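Side-chain contacts in uncharacterized NTF2-like protein (Cytophaga hutchinsonii ATCC 33406, PDB 3F14), which is of unknown function but belongs to the SnoaL-like branch of the NTF2 superfamily, whose cone-shaped fold commonly encloses a pocket for small molecules: residues D17-A20 with V21-C24; W31-I34 with G35-V38; K51-P54 with E55-A59. All coordinates share one frame; numbering follows the deposited sequence.

Overall arrangement
From the N terminus, the chain leaves helix 2-14 and enters contact 1 (17-24), a tight turn in the loop before strand 25-26. Contact 2 (31-38) closes the hairpin between strands 29-33 and 37-40, the latter outermost in the sheet within this chain. Contact 3 (51-59) lies in the last turns of helix 42-57, just ahead of strand 60-68, the other outermost strand within the chain. The three follow in series, neither nested nor crossed, their centres about 14 to 19 Å apart. They nevertheless touch: Phe18 and Pro19 of contact 1 pack on Met52, Leu53 and Met56 of contact 3, and Trp31 of contact 2 meets both Phe18 and Met52.

Contact 1: D17-A20 with V21-C24; sequences DFPA and VYAC
The Tyr22 ring lies with one face over the backbone of Phe18 and Pro19. On that face, CA of Pro19 stands 3.6 Å from the centroid of the Tyr22 ring and 16° off its normal, a CH-pi contact, while Phe18 O sits over the same face toward the CD1-CE1 rim. Tyr22 CE1 also reaches Phe18 CB at 3.5 Å, and the hydroxyl end approaches the Phe18 ring obliquely. With CG anti to the carbonyl carbon (chi1 -66°), the tyrosine is folded back along the chain, side by side with the proline and pointing the same way. The turn beneath is closed by Val21 N, which donates to Phe18 O at 2.9 Å in a nearly straight bond; Tyr22 N adds a weak second bond to that oxygen. Val21 CG2 packs 3.3 Å from Phe18 O, and a water bridges Pro19 O to Ala23 N. Without the phenol of Tyr22, as with an alanine here, the Phe18-Pro19 backbone is likely to lose its cover and Asn50 OD1 its hydrogen-bond mate, the tyrosine OH. Phe18 leads away from the turn to meet Phe13 and, with Tyr22, Cys49 of helix 42-57; Val21 turns to Ile9 and His12, so the loop is held between helices 2-14 and 42-57.

Contact 2: W31-I34 with G35-V38; sequences WNII and GNQV
Ile33 and Asn36 meet side by side where a classic beta bulge interrupts an antiparallel hairpin: both Asn36 and Gln37 face Ile33. In one of two modelled Asn36 conformers, Ile33 CG2 lies 3.7 Å from Asn36 CB, the two side chains pointing the same way. In that conformer the side-chain amides are linked too, Gln37 NE2 donating to Asn36 OD1 at 3.2 Å from above the asparagine carbonyl plane. Ile33 O is gripped twice, by Asn36 N at 2.9 Å and by Gln37 N at 3.0 Å. Ile33 N returns a bond to Gln37 O. On the face opposite Ile33 and Gln37, Asn32 and Val38 form a non-hydrogen-bonded pair: with the amide anti to the backbone N (chi1 -179°), Asn32 OD1 comes 3.8 Å from Val38 CG2. Gly35 takes up the turn with positive phi (79°), where a CB would clash with Ile34 O. Farther out, Ile33 CG1 rests over one face of the Trp31 indole, whose NE1 is hydrogen-bonded to Ser109 OG of strand 103-111. Phe48 of helix 42-57 touches Ile33 and Gln37, whereas Ile34 packs on Ser92 of the second subunit. Val38 CA makes a CA-H...O contact of 3.4 Å with Trp31 O.

Contact 3: K51-P54 with E55-A59; sequences KMLP and EMKGA
Leu53 and Lys57 meet one helical turn apart near the C-terminal end of helix 42-57, in a local contact between successive turns that is largely at the surface. The lysine touches with its aliphatic part: Lys57 CE lies 3.7 Å from Leu53 CG, with CD2 almost as near, and the two side chains cross at a slant. Lys57 CG, anti to its carbonyl carbon (chi1 -69°), passes 3.4 Å from Leu53 O, and the extended chain beyond it carries CE to the leucine before the bend at chi4 turns NZ aside. On another side of the helix the selenomethionines Met52 and Met56 approach loosely through their CG methylenes, in one of the two conformers modelled for Met52. Three backbone bonds tie the turns: Met56 N to Met52 O, Gly58 N to Pro54 O, and Lys57 N to Leu53 O, the last at 2.9 Å. Pro54 has no N-H to give to the preceding turn, and the helix is kinked there; a water accepts from Glu55 N and donates to Lys51 O, bridging the bend. Beyond the helix, Met52 and Met56 both bear on Phe18 and Leu53 on Pro19, which fastens these turns to the loop between helix 2-14 and strand 25-26, while Ala59 leads the chain out into strand 60-68.

Contact 1: D17-A20 with V21-C24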
ATOM      1  N   ASP A  17       2.662 -13.668  11.977  1.00 15.53           N
ATOM      2  CA  ASP A  17       2.545 -15.071  12.292  1.00 15.72           C
ATOM      3  C   ASP A  17       2.804 -15.869  11.028  1.00 18.88           C
ATOM      4  O   ASP A  17       1.957 -16.613  10.544  1.00 18.41           O
ATOM      5  CB  ASP A  17       1.169 -15.418  12.881  1.00 17.69           C
ATOM      6  CG  ASP A  17       1.109 -16.832  13.482  1.00 20.84           C
ATOM      7  OD1 ASP A  17       2.146 -17.533  13.503  1.00 26.58           O
ATOM      8  OD2 ASP A  17      -0.028 -17.239  13.861  1.00 25.01           O
ATOM      9  N   PHE A  18       4.017 -15.732  10.515  1.00 18.23           N
ATOM     10  CA  PHE A  18       4.360 -16.355   9.241  1.00 17.51           C
ATOM     11  C   PHE A  18       4.203 -17.892   9.247  1.00 18.84           C
ATOM     12  O   PHE A  18       3.669 -18.449   8.272  1.00 18.83           O
ATOM     13  CB  PHE A  18       5.782 -16.021   8.825  1.00 18.36           C
ATOM     14  CG  PHE A  18       6.149 -14.549   8.919  1.00 15.69           C
ATOM     15  CD1 PHE A  18       5.415 -13.550   8.326  1.00 17.94           C
ATOM     16  CD2 PHE A  18       7.344 -14.193   9.513  1.00 15.73           C
ATOM     17  CE1 PHE A  18       5.841 -12.242   8.376  1.00 17.10           C
ATOM     18  CE2 PHE A  18       7.763 -12.875   9.558  1.00 17.52           C
ATOM     19  CZ  PHE A  18       7.008 -11.904   8.971  1.00 16.20           C
ATOM     20  N   PRO A  19       4.647 -18.571  10.313  1.00 16.45           N
ATOM     21  CA  PRO A  19       4.577 -20.055  10.304  1.00 18.37           C
ATOM     22  C   PRO A  19       3.174 -20.604  10.085  1.00 19.85           C
ATOM     23  O   PRO A  19       3.048 -21.700   9.572  1.00 19.90           O
ATOM     24  CB  PRO A  19       5.155 -20.444  11.662  1.00 19.11           C
ATOM     25  CG  PRO A  19       6.026 -19.301  12.018  1.00 22.15           C
ATOM     26  CD  PRO A  19       5.324 -18.093  11.532  1.00 19.79           C
ATOM     27  N   ALA A  20       2.135 -19.872  10.458  1.00 19.58           N
ATOM     28  CA  ALA A  20       0.752 -20.321  10.218  1.00 19.88           C
ATOM     29  C   ALA A  20       0.409 -20.433   8.744  1.00 22.04           C
ATOM     30  O   ALA A  20      -0.565 -21.101   8.400  1.00 22.34           O
ATOM     31  CB  ALA A  20      -0.268 -19.380  10.931  1.00 20.19           C
ATOM     32  N   VAL A  21       1.185 -19.801   7.861  1.00 17.49           N
ATOM     33  CA  VAL A  21       0.814 -19.799   6.442  1.00 18.93           C
ATOM     34  C   VAL A  21       1.891 -20.304   5.493  1.00 16.96           C
ATOM     35  O   VAL A  21       1.693 -20.285   4.271  1.00 18.14           O
ATOM     36  CB  VAL A  21       0.279 -18.399   5.988  1.00 20.93           C
ATOM     37  CG1 VAL A  21      -0.982 -18.051   6.760  1.00 22.25           C
ATOM     38  CG2 VAL A  21       1.314 -17.328   6.198  1.00 19.66           C
ATOM     39  N   TYR A  22       3.016 -20.797   6.012  1.00 18.63           N
ATOM     40  CA  TYR A  22       4.035 -21.373   5.111  1.00 18.82           C
ATOM     41  C   TYR A  22       3.476 -22.449   4.166  1.00 20.19           C
ATOM     42  O   TYR A  22       3.875 -22.505   2.992  1.00 19.37           O
ATOM     43  CB  TYR A  22       5.180 -21.990   5.907  1.00 16.17           C
ATOM     44  CG  TYR A  22       6.027 -21.030   6.707  1.00 19.36           C
ATOM     45  CD1 TYR A  22       6.133 -19.699   6.368  1.00 17.66           C
ATOM     46  CD2 TYR A  22       6.779 -21.504   7.779  1.00 16.42           C
ATOM     47  CE1 TYR A  22       6.907 -18.850   7.135  1.00 17.63           C
ATOM     48  CE2 TYR A  22       7.571 -20.660   8.525  1.00 16.57           C
ATOM     49  CZ  TYR A  22       7.610 -19.331   8.190  1.00 15.27           C
ATOM     50  OH  TYR A  22       8.379 -18.479   8.923  1.00 18.17           O
ATOM     51  N   ALA A  23       2.573 -23.278   4.676  1.00 20.99           N
ATOM     52  CA  ALA A  23       1.917 -24.322   3.859  1.00 19.05           C
ATOM     53  C   ALA A  23       1.041 -23.745   2.729  1.00 19.99           C
ATOM     54  O   ALA A  23       0.669 -24.496   1.833  1.00 20.70           O
ATOM     55  CB  ALA A  23       1.099 -25.218   4.738  1.00 22.10           C
ATOM     56  N   CYS A  24       0.702 -22.442   2.773  1.00 16.50           N
ATOM     57  CA  CYS A  24      -0.058 -21.781   1.739  1.00 17.38           C
ATOM     58  C   CYS A  24       0.823 -21.082   0.715  1.00 15.37           C
ATOM     59  O   CYS A  24       0.294 -20.494  -0.214  1.00 19.07           O
ATOM     60  CB  CYS A  24      -0.946 -20.699   2.381  1.00 20.60           C
ATOM     61  SG  CYS A  24      -1.968 -21.357   3.721  1.00 27.49           S
TER
HETATM   62  O   HOH W   1       2.249 -23.589   7.425  1.00 31.83           O

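Contact 2: W31-I34 with G35-V38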
ATOM      1  N   TRP A  31       8.283 -12.409  -2.284  1.00 14.60           N
ATOM      2  CA  TRP A  31       8.011 -11.341  -1.332  1.00 16.19           C
ATOM      3  C   TRP A  31       8.858 -10.158  -1.718  1.00 15.08           C
ATOM      4  O   TRP A  31      10.066 -10.180  -1.578  1.00 15.18           O
ATOM      5  CB  TRP A  31       8.289 -11.763   0.100  1.00 15.90           C
ATOM      6  CG  TRP A  31       7.822 -10.764   1.164  1.00 15.53           C
ATOM      7  CD1 TRP A  31       7.012  -9.712   0.979  1.00 15.61           C
ATOM      8  CD2 TRP A  31       8.068 -10.825   2.581  1.00 13.29           C
ATOM      9  NE1 TRP A  31       6.768  -9.082   2.173  1.00 14.65           N
ATOM     10  CE2 TRP A  31       7.395  -9.747   3.187  1.00 14.41           C
ATOM     11  CE3 TRP A  31       8.783 -11.699   3.404  1.00 16.50           C
ATOM     12  CZ2 TRP A  31       7.451  -9.500   4.570  1.00 14.96           C
ATOM     13  CZ3 TRP A  31       8.856 -11.440   4.778  1.00 15.78           C
ATOM     14  CH2 TRP A  31       8.174 -10.373   5.349  1.00 15.83           C
ATOM     15  N   ASN A  32       8.198  -9.107  -2.233  1.00 14.82           N
ATOM     16  CA  ASN A  32       8.796  -7.849  -2.634  1.00 14.82           C
ATOM     17  C   ASN A  32       8.636  -6.863  -1.468  1.00 16.69           C
ATOM     18  O   ASN A  32       7.561  -6.321  -1.267  1.00 15.26           O
ATOM     19  CB  ASN A  32       8.142  -7.322  -3.894  1.00 15.61           C
ATOM     20  CG  ASN A  32       8.743  -6.019  -4.360  1.00 18.17           C
ATOM     21  OD1 ASN A  32       9.675  -5.512  -3.764  1.00 18.87           O
ATOM     22  ND2 ASN A  32       8.197  -5.479  -5.428  1.00 20.32           N
ATOM     23  N   ILE A  33       9.691  -6.640  -0.707  1.00 14.95           N
ATOM     24  CA  ILE A  33       9.716  -5.666   0.384  1.00 14.91           C
ATOM     25  C   ILE A  33      10.237  -4.375  -0.269  1.00 15.22           C
ATOM     26  O   ILE A  33      11.429  -4.222  -0.538  1.00 14.95           O
ATOM     27  CB  ILE A  33      10.560  -6.109   1.567  1.00 15.58           C
ATOM     28  CG1 ILE A  33      10.015  -7.466   2.081  1.00 18.52           C
ATOM     29  CG2 ILE A  33      10.510  -5.006   2.675  1.00 17.07           C
ATOM     30  CD1 ILE A  33      10.890  -8.086   3.222  1.00 21.33           C
ATOM     31  N   ILE A  34       9.306  -3.470  -0.591  1.00 14.41           N
ATOM     32  CA  ILE A  34       9.578  -2.272  -1.361  1.00 14.76           C
ATOM     33  C   ILE A  34      10.697  -1.439  -0.736  1.00 14.10           C
ATOM     34  O   ILE A  34      10.695  -1.141   0.448  1.00 14.77           O
ATOM     35  CB  ILE A  34       8.276  -1.408  -1.460  1.00 14.53           C
ATOM     36  CG1 ILE A  34       7.173  -2.153  -2.236  1.00 15.44           C
ATOM     37  CG2 ILE A  34       8.567  -0.049  -2.099  1.00 16.28           C
ATOM     38  CD1 ILE A  34       7.379  -2.288  -3.717  1.00 17.47           C
ATOM     39  N   GLY A  35      11.675  -1.070  -1.575  1.00 15.22           N
ATOM     40  CA  GLY A  35      12.837  -0.315  -1.138  1.00 16.27           C
ATOM     41  C   GLY A  35      13.904  -1.139  -0.443  1.00 19.15           C
ATOM     42  O   GLY A  35      14.926  -0.607  -0.047  1.00 19.10           O
ATOM     43  N   ASN A  36      13.700  -2.441  -0.346  0.52 16.73           N
ATOM     44  CA  ASN A  36      14.619  -3.332   0.341  0.52 16.57           C
ATOM     45  C   ASN A  36      15.056  -4.417  -0.666  0.52 15.47           C
ATOM     46  O   ASN A  36      16.116  -4.311  -1.336  0.52 14.17           O
ATOM     47  CB  ASN A  36      13.887  -3.844   1.607  0.52 18.43           C
ATOM     48  CG  ASN A  36      14.783  -4.602   2.599  0.52 21.73           C
ATOM     49  OD1 ASN A  36      14.597  -5.793   2.818  0.52 27.18           O
ATOM     50  ND2 ASN A  36      15.716  -3.900   3.228  0.52 31.43           N
ATOM     51  N   GLN A  37      14.208  -5.411  -0.856  1.00 16.15           N
ATOM     52  CA  GLN A  37      14.584  -6.535  -1.704  1.00 15.70           C
ATOM     53  C   GLN A  37      13.404  -7.384  -2.104  1.00 16.51           C
ATOM     54  O   GLN A  37      12.373  -7.321  -1.477  1.00 15.88           O
ATOM     55  CB  GLN A  37      15.549  -7.449  -0.959  1.00 18.76           C
ATOM     56  CG  GLN A  37      14.979  -8.173   0.236  1.00 19.55           C
ATOM     57  CD  GLN A  37      16.070  -8.844   1.036  1.00 18.71           C
ATOM     58  OE1 GLN A  37      16.473  -9.962   0.708  1.00 22.56           O
ATOM     59  NE2 GLN A  37      16.526  -8.176   2.081  1.00 24.19           N
ATOM     60  N   VAL A  38      13.613  -8.251  -3.068  1.00 15.79           N
ATOM     61  CA  VAL A  38      12.706  -9.311  -3.473  1.00 15.83           C
ATOM     62  C   VAL A  38      13.295 -10.666  -3.061  1.00 14.91           C
ATOM     63  O   VAL A  38      14.433 -10.980  -3.438  1.00 17.13           O
ATOM     64  CB  VAL A  38      12.460  -9.353  -4.978  1.00 15.63           C
ATOM     65  CG1 VAL A  38      11.408 -10.402  -5.262  1.00 19.66           C
ATOM     66  CG2 VAL A  38      12.006  -7.973  -5.538  1.00 21.88           C
TER

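Contact 3: K51-P54 with E55-A59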
ATOM      1  N   LYS A  51      14.084 -16.157   9.830  0.70 16.09           N
ATOM      2  CA  LYS A  51      15.132 -15.275  10.366  0.70 16.98           C
ATOM      3  C   LYS A  51      14.494 -14.066  11.065  0.70 15.63           C
ATOM      4  O   LYS A  51      14.939 -13.650  12.149  0.70 16.09           O
ATOM      5  CB  LYS A  51      16.058 -14.869   9.227  0.70 19.84           C
ATOM      6  CG  LYS A  51      17.158 -13.882   9.518  0.70 22.52           C
ATOM      7  CD  LYS A  51      18.148 -13.822   8.338  0.70 23.01           C
ATOM      8  CE  LYS A  51      19.007 -12.566   8.341  0.70 28.06           C
ATOM      9  NZ  LYS A  51      19.318 -12.083   9.730  0.70 33.58           N
HETATM   10  N   MSE A  52      13.400 -13.554  10.484  0.51 11.55           N
HETATM   11  CA  MSE A  52      12.628 -12.340  10.947  0.51 12.40           C
HETATM   12  C   MSE A  52      11.684 -12.591  12.130  0.51 13.44           C
HETATM   13  O   MSE A  52      11.351 -11.658  12.864  0.51 13.29           O
HETATM   14  CB  MSE A  52      11.790 -11.706   9.780  0.51 11.71           C
HETATM   15  CG  MSE A  52      11.108 -10.285  10.059  0.51 12.71           C
HETATM   16 SE   MSE A  52      10.196  -9.522   8.609  0.38 18.85          SE
HETATM   17  CE  MSE A  52      11.685  -9.280   7.452  0.51 23.97           C
ATOM     18  N   LEU A  53      11.254 -13.835  12.321  1.00 15.55           N
ATOM     19  CA  LEU A  53      10.239 -14.220  13.281  1.00 14.99           C
ATOM     20  C   LEU A  53      10.500 -13.730  14.711  1.00 15.18           C
ATOM     21  O   LEU A  53       9.570 -13.184  15.331  1.00 16.28           O
ATOM     22  CB  LEU A  53      10.004 -15.726  13.239  1.00 17.77           C
ATOM     23  CG  LEU A  53       8.783 -16.255  13.986  1.00 17.68           C
ATOM     24  CD1 LEU A  53       7.461 -15.636  13.534  1.00 19.99           C
ATOM     25  CD2 LEU A  53       8.751 -17.776  13.863  1.00 20.67           C
ATOM     26  N   PRO A  54      11.719 -13.851  15.243  1.00 15.33           N
ATOM     27  CA  PRO A  54      11.891 -13.327  16.616  1.00 15.05           C
ATOM     28  C   PRO A  54      11.589 -11.840  16.738  1.00 16.57           C
ATOM     29  O   PRO A  54      11.027 -11.403  17.769  1.00 16.39           O
ATOM     30  CB  PRO A  54      13.367 -13.604  16.913  1.00 16.45           C
ATOM     31  CG  PRO A  54      13.750 -14.688  15.960  1.00 21.46           C
ATOM     32  CD  PRO A  54      12.931 -14.510  14.730  1.00 16.47           C
ATOM     33  N   GLU A  55      11.949 -11.031  15.746  1.00 16.37           N
ATOM     34  CA  GLU A  55      11.600  -9.605  15.738  1.00 15.77           C
ATOM     35  C   GLU A  55      10.118  -9.411  15.765  1.00 16.45           C
ATOM     36  O   GLU A  55       9.622  -8.515  16.447  1.00 17.47           O
ATOM     37  CB  GLU A  55      12.169  -8.872  14.539  1.00 18.58           C
ATOM     38  CG  GLU A  55      12.056  -7.386  14.735  1.00 22.45           C
ATOM     39  CD  GLU A  55      12.520  -6.583  13.555  1.00 38.47           C
ATOM     40  OE1 GLU A  55      12.668  -7.159  12.452  1.00 38.09           O
ATOM     41  OE2 GLU A  55      12.709  -5.363  13.774  1.00 43.30           O
HETATM   42  N   MSE A  56       9.355 -10.204  15.026  1.00 15.89           N
HETATM   43  CA  MSE A  56       7.892 -10.113  15.062  1.00 14.36           C
HETATM   44  C   MSE A  56       7.325 -10.517  16.437  1.00 15.08           C
HETATM   45  O   MSE A  56       6.438  -9.814  16.947  1.00 16.00           O
HETATM   46  CB  MSE A  56       7.304 -11.030  14.005  1.00 15.83           C
HETATM   47  CG  MSE A  56       7.658 -10.664  12.557  1.00 18.42           C
HETATM   48 SE   MSE A  56       7.081  -8.991  11.896  0.75 18.55          SE
HETATM   49  CE  MSE A  56       8.470  -7.823  12.403  1.00 22.89           C
ATOM     50  N   LYS A  57       7.876 -11.565  17.021  1.00 15.78           N
ATOM     51  CA  LYS A  57       7.430 -12.039  18.329  1.00 16.21           C
ATOM     52  C   LYS A  57       7.642 -11.014  19.420  1.00 15.83           C
ATOM     53  O   LYS A  57       6.867 -10.991  20.349  1.00 18.26           O
ATOM     54  CB  LYS A  57       8.128 -13.353  18.689  1.00 17.43           C
ATOM     55  CG  LYS A  57       7.675 -14.511  17.821  1.00 18.75           C
ATOM     56  CD  LYS A  57       8.365 -15.833  18.165  1.00 23.25           C
ATOM     57  CE  LYS A  57       7.697 -17.038  17.436  1.00 31.87           C
ATOM     58  NZ  LYS A  57       6.381 -17.414  18.048  1.00 42.38           N
ATOM     59  N   GLY A  58       8.669 -10.178  19.307  1.00 14.12           N
ATOM     60  CA  GLY A  58       8.932  -9.119  20.274  1.00 13.94           C
ATOM     61  C   GLY A  58       8.207  -7.818  20.046  1.00 13.52           C
ATOM     62  O   GLY A  58       8.268  -6.898  20.884  1.00 15.10           O
ATOM     63  N   ALA A  59       7.513  -7.710  18.917  1.00 13.48           N
ATOM     64  CA  ALA A  59       6.813  -6.515  18.483  1.00 14.73           C
ATOM     65  C   ALA A  59       5.311  -6.707  18.717  1.00 13.88           C
ATOM     66  O   ALA A  59       4.870  -7.812  19.081  1.00 15.72           O
ATOM     67  CB  ALA A  59       7.102  -6.217  16.990  1.00 15.07           C
TER
HETATM   68  O   HOH W   2      14.359 -11.336  13.837  1.00 27.61           O